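Local coordinates for protein triphenylmethane reductase (Citrobacter sp., PDB 2JL1) that binds NADP(H) and probably uses it to reduce triphenylmethane dyes, as a member of the NmrA-like family of Rossmann-fold proteins, at residues S27-I32 with Q45-R50. Residues are numbered along the deposited sequence; the frame is centred on the assembly and turned at random.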
loop_
_atom_site.group_PDB
_atom_site.type_symbol
_atom_site.label_atom_id
_atom_site.label_comp_id
_atom_site.label_asym_id
_atom_site.label_seq_id
_atom_site.Cartn_x
_atom_site.Cartn_y
_atom_site.Cartn_z
ATOM N N SER A 27 -15.209 21.866 21.965
ATOM C CA SER A 27 -13.889 22.485 21.805
ATOM C C SER A 27 -12.758 21.466 21.558
ATOM O O SER A 27 -11.669 21.832 21.100
ATOM C CB SER A 27 -13.565 23.346 23.031
ATOM O OG SER A 27 -13.331 22.534 24.176
ATOM N N GLN A 28 -13.024 20.199 21.873
ATOM C CA GLN A 28 -12.049 19.112 21.773
ATOM C C GLN A 28 -12.051 18.478 20.359
ATOM O O GLN A 28 -11.168 17.701 20.012
ATOM C CB GLN A 28 -12.361 18.052 22.851
ATOM C CG GLN A 28 -11.249 17.044 23.115
ATOM C CD GLN A 28 -11.589 15.996 24.185
ATOM O OE1 GLN A 28 -12.479 16.194 25.035
ATOM N NE2 GLN A 28 -10.856 14.878 24.159
ATOM N N ILE A 29 -13.053 18.824 19.559
ATOM C CA ILE A 29 -13.209 18.253 18.229
ATOM C C ILE A 29 -12.721 19.267 17.196
ATOM O O ILE A 29 -13.003 20.450 17.327
ATOM C CB ILE A 29 -14.695 17.892 17.960
ATOM C CG1 ILE A 29 -15.221 16.969 19.068
ATOM C CG2 ILE A 29 -14.874 17.281 16.563
ATOM C CD1 ILE A 29 -16.735 16.896 19.171
ATOM N N ILE A 30 -11.998 18.797 16.173
ATOM C CA ILE A 30 -11.554 19.630 15.053
ATOM C C ILE A 30 -12.055 19.054 13.728
ATOM O O ILE A 30 -11.724 17.918 13.362
ATOM C CB ILE A 30 -10.014 19.748 14.968
ATOM C CG1 ILE A 30 -9.418 20.318 16.263
ATOM C CG2 ILE A 30 -9.609 20.625 13.789
ATOM C CD1 ILE A 30 -7.933 20.085 16.396
ATOM N N ALA A 31 -12.865 19.830 13.026
ATOM C CA ALA A 31 -13.334 19.440 11.718
ATOM C C ALA A 31 -12.296 19.892 10.712
ATOM O O ALA A 31 -11.963 21.080 10.642
ATOM C CB ALA A 31 -14.676 20.068 11.423
ATOM N N ILE A 32 -11.755 18.933 9.962
ATOM C CA ILE A 32 -10.834 19.240 8.889
ATOM C C ILE A 32 -11.595 19.021 7.591
ATOM O O ILE A 32 -12.172 17.949 7.354
ATOM C CB ILE A 32 -9.522 18.422 8.980
ATOM C CG1 ILE A 32 -8.759 18.814 10.247
ATOM C CG2 ILE A 32 -8.637 18.694 7.771
ATOM C CD1 ILE A 32 -7.725 17.809 10.707
ATOM N N GLN A 45 -21.796 24.961 16.272
ATOM C CA GLN A 45 -21.857 24.004 17.379
ATOM C C GLN A 45 -20.633 24.069 18.305
ATOM O O GLN A 45 -20.570 23.353 19.306
ATOM C CB GLN A 45 -22.061 22.586 16.845
ATOM C CG GLN A 45 -23.405 22.385 16.191
ATOM C CD GLN A 45 -23.563 21.001 15.626
ATOM O OE1 GLN A 45 -23.095 20.707 14.526
ATOM N NE2 GLN A 45 -24.237 20.136 16.375
ATOM N N GLY A 46 -19.672 24.926 17.958
ATOM C CA GLY A 46 -18.466 25.125 18.764
ATOM C C GLY A 46 -17.307 24.223 18.362
ATOM O O GLY A 46 -16.319 24.116 19.088
ATOM N N VAL A 47 -17.433 23.568 17.208
ATOM C CA VAL A 47 -16.374 22.719 16.672
ATOM C C VAL A 47 -15.429 23.582 15.842
ATOM O O VAL A 47 -15.868 24.326 14.964
ATOM C CB VAL A 47 -16.943 21.549 15.819
ATOM C CG1 VAL A 47 -15.806 20.705 15.197
ATOM C CG2 VAL A 47 -17.858 20.662 16.658
ATOM N N GLU A 48 -14.133 23.486 16.139
ATOM C CA GLU A 48 -13.106 24.211 15.390
ATOM C C GLU A 48 -12.978 23.639 13.982
ATOM O O GLU A 48 -12.889 22.425 13.803
ATOM C CB GLU A 48 -11.751 24.138 16.110
ATOM C CG GLU A 48 -10.656 25.024 15.475
ATOM C CD GLU A 48 -9.260 24.732 16.007
ATOM O OE1 GLU A 48 -8.268 25.057 15.315
ATOM O OE2 GLU A 48 -9.146 24.169 17.117
ATOM N N VAL A 49 -12.958 24.523 12.993
ATOM C CA VAL A 49 -12.855 24.137 11.573
ATOM C C VAL A 49 -11.450 24.489 11.082
ATOM O O VAL A 49 -10.959 25.582 11.346
ATOM C CB VAL A 49 -13.913 24.899 10.704
ATOM C CG1 VAL A 49 -13.604 24.790 9.213
ATOM C CG2 VAL A 49 -15.338 24.429 11.005
ATOM N N ARG A 50 -10.802 23.571 10.376
ATOM C CA ARG A 50 -9.520 23.874 9.721
ATOM C C ARG A 50 -9.589 23.423 8.286
ATOM O O ARG A 50 -10.269 22.459 7.983
ATOM C CB ARG A 50 -8.359 23.159 10.403
ATOM C CG ARG A 50 -8.076 23.627 11.795
ATOM C CD ARG A 50 -6.997 22.784 12.425
ATOM N NE ARG A 50 -6.708 23.225 13.783
ATOM C CZ ARG A 50 -5.697 22.780 14.536
ATOM N NH1 ARG A 50 -4.860 21.850 14.073
ATOM N NH2 ARG A 50 -5.524 23.264 15.772
#
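Ile30 and Arg50 meet on one face of two parallel neighbouring strands, 29-33 and 48-51. These strands and helix 40-44 form a beta-alpha-beta unit of the Rossmann-fold sheet, and 48-51 is the outermost strand at this end within the chain. From Ala31 on the parallel pairing is close: Ala31 N bonds to Glu48 O at 2.7 Å, and Arg50 N to Ala31 O at 2.8 Å. At the start of the strands Glu48 N reaches Ile29 O only weakly. The axes of 29-32 and 48-50 are twisted by 30° against each other.

Ile30 shares its face with Glu48 and Arg50. Its CG2, anti to the backbone N, lies against the aliphatic part of Arg50, 3.7 Å from CD. The Glu48 side chain runs along Ile30, its OE2 beside Ile30 CG1, with its CG anti to the backbone N (chi1 -173°). Its OE1 accepts Arg50 NE at 2.9 Å in a nearly straight hydrogen bond that is part of a salt bridge. The oxygen lies in the guanidinium plane, while the arginine approaches from above the carboxylate plane. Arg50 NH1 turns to the carbonyls of Ala63 and Ala65, so two sets of partners fix the group.

The opposite face is apolar. Val47 CG1 sits 3.8 Å from Ile29 CG2 and 4.0 Å from Ala31 CB. Ile17 of helix 11-20 covers Ile29 and Ala31. After helix 40-44, Gly46 takes a positive phi (92°) and completes a Schellman motif. The side chain of Ile32, paired with Arg50, lies about 7 Å from the bound NADP.

Over the centre of the Arg50 guanidinium, Ile30 CD1 rests 3.9 Å above the plane.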